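Aldehyde dehydrogenase (Listeria monocytogenes, PDB 3K9D) probably oxidises aldehydes, or acts on related oxo compounds, with NAD or NADP as the electron acceptor. Local coordinates at residues L366-E380 against F388-T401. Sequence-based numbering, arbitrary orientation.
Sequences LYHEGAGHTLIIHSE and FALKKPVSRLLVNT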
# COMPACT_ATOMS: atom_id res chain seq x y z
N LEU A 366 9.86 -19.50 -10.63
CA LEU A 366 9.18 -18.42 -9.94
C LEU A 366 8.26 -17.62 -10.85
O LEU A 366 7.14 -17.29 -10.46
CB LEU A 366 10.18 -17.51 -9.23
CG LEU A 366 10.90 -18.12 -8.01
CD1 LEU A 366 12.11 -17.29 -7.67
CD2 LEU A 366 9.97 -18.24 -6.80
N TYR A 367 8.69 -17.35 -12.08
CA TYR A 367 7.86 -16.55 -13.00
C TYR A 367 6.57 -17.24 -13.41
O TYR A 367 5.56 -16.58 -13.63
CB TYR A 367 8.65 -16.03 -14.20
CG TYR A 367 9.53 -14.85 -13.88
CD1 TYR A 367 9.01 -13.74 -13.22
CD2 TYR A 367 10.87 -14.83 -14.24
CE1 TYR A 367 9.82 -12.64 -12.91
CE2 TYR A 367 11.69 -13.75 -13.93
CZ TYR A 367 11.15 -12.66 -13.28
OH TYR A 367 11.97 -11.59 -12.99
N HIS A 368 6.59 -18.57 -13.48
CA HIS A 368 5.35 -19.33 -13.64
C HIS A 368 4.48 -19.35 -12.37
O HIS A 368 3.27 -19.22 -12.44
CB HIS A 368 5.62 -20.75 -14.09
CG HIS A 368 6.07 -20.85 -15.52
ND1 HIS A 368 7.37 -20.61 -15.90
CD2 HIS A 368 5.40 -21.20 -16.64
CE1 HIS A 368 7.48 -20.79 -17.21
NE2 HIS A 368 6.30 -21.15 -17.68
N GLU A 369 5.12 -19.55 -11.21
CA GLU A 369 4.42 -19.63 -9.94
C GLU A 369 5.38 -19.36 -8.79
O GLU A 369 6.44 -19.99 -8.69
CB GLU A 369 3.74 -21.01 -9.78
CG GLU A 369 2.95 -21.16 -8.49
CD GLU A 369 1.98 -22.33 -8.49
OE1 GLU A 369 1.42 -22.67 -9.56
OE2 GLU A 369 1.75 -22.91 -7.40
N GLY A 370 5.01 -18.41 -7.92
CA GLY A 370 5.80 -18.11 -6.73
C GLY A 370 6.60 -16.82 -6.71
O GLY A 370 7.13 -16.46 -5.66
N ALA A 371 6.71 -16.13 -7.85
CA ALA A 371 7.36 -14.81 -7.91
C ALA A 371 6.88 -13.87 -6.79
O ALA A 371 5.69 -13.82 -6.48
CB ALA A 371 7.14 -14.15 -9.27
N GLY A 372 7.81 -13.17 -6.17
CA GLY A 372 7.46 -12.30 -5.06
C GLY A 372 7.48 -12.93 -3.68
O GLY A 372 7.55 -12.21 -2.70
N HIS A 373 7.38 -14.25 -3.58
CA HIS A 373 7.36 -14.87 -2.26
C HIS A 373 8.78 -15.17 -1.74
O HIS A 373 9.50 -14.25 -1.34
CB HIS A 373 6.44 -16.11 -2.21
CG HIS A 373 5.85 -16.37 -0.85
ND1 HIS A 373 6.59 -16.36 0.31
CD2 HIS A 373 4.58 -16.66 -0.46
CE1 HIS A 373 5.82 -16.59 1.35
NE2 HIS A 373 4.59 -16.78 0.91
N THR A 374 9.18 -16.44 -1.78
CA THR A 374 10.41 -16.93 -1.14
C THR A 374 11.27 -17.76 -2.10
O THR A 374 10.74 -18.43 -2.99
CB THR A 374 10.07 -17.81 0.10
OG1 THR A 374 9.12 -17.15 0.92
CG2 THR A 374 11.29 -18.10 0.94
N LEU A 375 12.59 -17.68 -1.95
CA LEU A 375 13.56 -18.62 -2.50
C LEU A 375 14.59 -18.86 -1.39
O LEU A 375 14.86 -17.97 -0.60
CB LEU A 375 14.22 -18.07 -3.79
CG LEU A 375 15.33 -18.89 -4.47
CD1 LEU A 375 15.28 -18.79 -5.95
CD2 LEU A 375 16.71 -18.48 -3.98
N ILE A 376 15.14 -20.07 -1.33
CA ILE A 376 16.10 -20.44 -0.29
C ILE A 376 17.41 -20.83 -0.98
O ILE A 376 17.40 -21.43 -2.04
CB ILE A 376 15.56 -21.60 0.62
CG1 ILE A 376 14.16 -21.30 1.17
CG2 ILE A 376 16.54 -21.91 1.77
CD1 ILE A 376 13.00 -21.89 0.34
N ILE A 377 18.55 -20.41 -0.42
CA ILE A 377 19.84 -20.81 -0.95
C ILE A 377 20.75 -21.26 0.19
O ILE A 377 20.79 -20.64 1.27
CB ILE A 377 20.53 -19.66 -1.77
CG1 ILE A 377 21.79 -20.19 -2.49
CG2 ILE A 377 20.83 -18.45 -0.89
CD1 ILE A 377 22.54 -19.18 -3.38
N HIS A 378 21.46 -22.36 -0.05
CA HIS A 378 22.47 -22.85 0.87
C HIS A 378 23.78 -22.74 0.16
O HIS A 378 23.97 -23.34 -0.91
CB HIS A 378 22.17 -24.29 1.31
CG HIS A 378 20.84 -24.44 1.97
ND1 HIS A 378 20.66 -24.38 3.33
CD2 HIS A 378 19.61 -24.66 1.44
CE1 HIS A 378 19.38 -24.55 3.62
NE2 HIS A 378 18.72 -24.70 2.49
N SER A 379 24.67 -21.96 0.74
CA SER A 379 25.91 -21.59 0.09
C SER A 379 26.82 -20.96 1.11
O SER A 379 26.34 -20.30 2.03
CB SER A 379 25.65 -20.56 -1.02
OG SER A 379 26.83 -20.30 -1.73
N GLU A 380 28.12 -21.15 0.92
CA GLU A 380 29.12 -20.39 1.67
C GLU A 380 29.82 -19.36 0.76
O GLU A 380 30.86 -18.79 1.12
CB GLU A 380 30.13 -21.32 2.35
CG GLU A 380 29.49 -22.30 3.36
CD GLU A 380 28.90 -21.61 4.57
OE1 GLU A 380 29.44 -20.56 4.99
OE2 GLU A 380 27.88 -22.10 5.11
N PHE A 388 22.18 -13.77 -6.43
CA PHE A 388 20.81 -14.23 -6.13
C PHE A 388 19.99 -13.11 -5.48
O PHE A 388 18.82 -12.87 -5.85
CB PHE A 388 20.84 -15.51 -5.27
CG PHE A 388 20.94 -16.78 -6.09
CD1 PHE A 388 22.03 -17.01 -6.93
CD2 PHE A 388 19.92 -17.74 -6.05
CE1 PHE A 388 22.12 -18.16 -7.71
CE2 PHE A 388 20.00 -18.90 -6.85
CZ PHE A 388 21.10 -19.10 -7.69
N ALA A 389 20.63 -12.39 -4.56
CA ALA A 389 20.03 -11.24 -3.86
C ALA A 389 19.54 -10.12 -4.81
O ALA A 389 18.49 -9.50 -4.58
CB ALA A 389 21.03 -10.67 -2.86
N LEU A 390 20.29 -9.88 -5.87
CA LEU A 390 20.00 -8.78 -6.78
C LEU A 390 19.06 -9.17 -7.93
O LEU A 390 18.55 -8.32 -8.64
CB LEU A 390 21.32 -8.23 -7.34
CG LEU A 390 22.24 -7.42 -6.41
CD1 LEU A 390 23.62 -7.30 -7.01
CD2 LEU A 390 21.66 -6.04 -6.15
N LYS A 391 18.80 -10.47 -8.09
CA LYS A 391 18.19 -10.95 -9.31
C LYS A 391 16.96 -11.83 -9.17
O LYS A 391 16.05 -11.75 -10.01
CB LYS A 391 19.25 -11.63 -10.20
CG LYS A 391 20.08 -10.65 -10.98
CD LYS A 391 21.03 -11.34 -11.95
CE LYS A 391 21.73 -10.31 -12.83
NZ LYS A 391 22.58 -9.34 -12.07
N LYS A 392 16.91 -12.67 -8.14
CA LYS A 392 15.78 -13.61 -7.95
C LYS A 392 14.50 -12.85 -7.62
O LYS A 392 14.48 -12.07 -6.66
CB LYS A 392 16.07 -14.64 -6.85
CG LYS A 392 17.33 -15.53 -7.05
CD LYS A 392 17.20 -16.51 -8.20
CE LYS A 392 17.87 -16.00 -9.47
NZ LYS A 392 19.33 -15.66 -9.39
N PRO A 393 13.42 -13.09 -8.40
CA PRO A 393 12.21 -12.27 -8.20
C PRO A 393 11.38 -12.71 -6.98
O PRO A 393 10.29 -13.28 -7.12
CB PRO A 393 11.44 -12.46 -9.51
CG PRO A 393 11.86 -13.86 -10.00
CD PRO A 393 13.26 -14.09 -9.47
N VAL A 394 11.91 -12.44 -5.79
CA VAL A 394 11.24 -12.78 -4.53
C VAL A 394 11.31 -11.58 -3.59
O VAL A 394 12.07 -10.66 -3.84
CB VAL A 394 11.86 -14.03 -3.80
CG1 VAL A 394 11.68 -15.30 -4.64
CG2 VAL A 394 13.32 -13.80 -3.44
N SER A 395 10.53 -11.62 -2.52
CA SER A 395 10.58 -10.57 -1.50
C SER A 395 11.40 -10.98 -0.29
O SER A 395 11.87 -10.12 0.47
CB SER A 395 9.18 -10.18 -1.08
OG SER A 395 8.44 -9.73 -2.20
N ARG A 396 11.56 -12.28 -0.11
CA ARG A 396 12.39 -12.79 0.98
C ARG A 396 13.30 -13.88 0.43
O ARG A 396 12.83 -14.88 -0.09
CB ARG A 396 11.54 -13.26 2.19
CG ARG A 396 10.45 -14.27 1.87
CD ARG A 396 9.34 -14.39 2.91
NE ARG A 396 8.69 -13.12 3.24
CZ ARG A 396 7.87 -12.42 2.45
NH1 ARG A 396 7.56 -12.82 1.23
NH2 ARG A 396 7.36 -11.28 2.90
N LEU A 397 14.60 -13.66 0.52
CA LEU A 397 15.55 -14.68 0.09
C LEU A 397 16.33 -15.22 1.28
O LEU A 397 17.07 -14.52 1.95
CB LEU A 397 16.49 -14.14 -0.98
CG LEU A 397 16.99 -15.15 -2.02
CD1 LEU A 397 17.44 -14.39 -3.24
CD2 LEU A 397 18.12 -16.00 -1.50
N LEU A 398 16.15 -16.51 1.53
CA LEU A 398 16.68 -17.09 2.75
C LEU A 398 18.02 -17.77 2.53
O LEU A 398 18.19 -18.50 1.56
CB LEU A 398 15.65 -18.03 3.36
CG LEU A 398 14.29 -17.35 3.50
CD1 LEU A 398 13.28 -18.36 3.92
CD2 LEU A 398 14.32 -16.15 4.47
N VAL A 399 18.98 -17.48 3.41
CA VAL A 399 20.31 -18.05 3.32
C VAL A 399 20.58 -18.94 4.54
O VAL A 399 20.47 -18.48 5.69
CB VAL A 399 21.40 -16.96 3.17
CG1 VAL A 399 22.77 -17.59 2.95
CG2 VAL A 399 21.06 -15.99 2.01
N ASN A 400 20.91 -20.20 4.26
CA ASN A 400 21.36 -21.18 5.27
C ASN A 400 20.39 -21.34 6.45
O ASN A 400 20.78 -21.23 7.61
CB ASN A 400 22.78 -20.85 5.77
CG ASN A 400 23.83 -20.96 4.67
OD1 ASN A 400 23.68 -21.73 3.74
ND2 ASN A 400 24.89 -20.22 4.80
N THR A 401 19.13 -21.59 6.13
CA THR A 401 18.09 -21.61 7.14
C THR A 401 16.95 -22.45 6.57
O THR A 401 16.88 -22.60 5.35
CB THR A 401 17.65 -20.14 7.56
OG1 THR A 401 17.05 -20.14 8.87
CG2 THR A 401 16.71 -19.49 6.54
O HOH W 1 16.14 -24.85 3.87
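Strands 374-378 and 396-399 run parallel, their axes approaching to 4.7 Å at 21°, and Leu398 N to Leu375 O, Ile377 N to Leu398 O and Asn400 N to Ile377 O are near-straight bonds of the ladder, while Leu375 N to Arg396 O is long and weak. Before the strands, both chains turn a corner: His373 O accepts from both Ser395 N and Arg396 N, while the short side chain of Ser395 holds OG beside its own backbone N (chi1 -59°), from where it donates across to Gly372 O at 2.7 Å. Gly372 takes the positive phi of the third position of the type II turn from Gly370 to His373, where a CB would press against the preceding carbonyl O; Gly370, the first residue, has a positive phi of its own that also suits glycine. On one face of the sheet, Leu375, Ile377, Leu397 and Val399 form an apolar layer, with Phe388 of helix 382-391 over Leu375 and Ile377, and Leu397 and Val399 also packing on Ile445 of the second subunit. Ile377 holds CG1 anti to its backbone N (chi1 -171°), which sends CD1 over one face of the Phe388 ring, 4.0 Å from the centroid, a CH-pi contact; Lys392 NZ lies over the centre of the opposite face, and Leu375 CD2 meets the ring edge in plane. Pro393, centre of an inverse gamma turn, sets CG over the Tyr367 ring 3.9 Å from its centroid, while its CD packs on Leu366 CD1. On the other face Leu398 CD1 touches Thr374 CG2. Where the strands end, Asn400 OD1 accepts from Ser379 N, and ND2 donates to Ser379 O. This is a right-handed beta-alpha-beta crossover through helix 382-391; strand 223-226 flanks 374-378, helix 355-368 packs against Leu375 and Phe388, and strand 396-399 continues the sheet into a parallel strand of the second subunit.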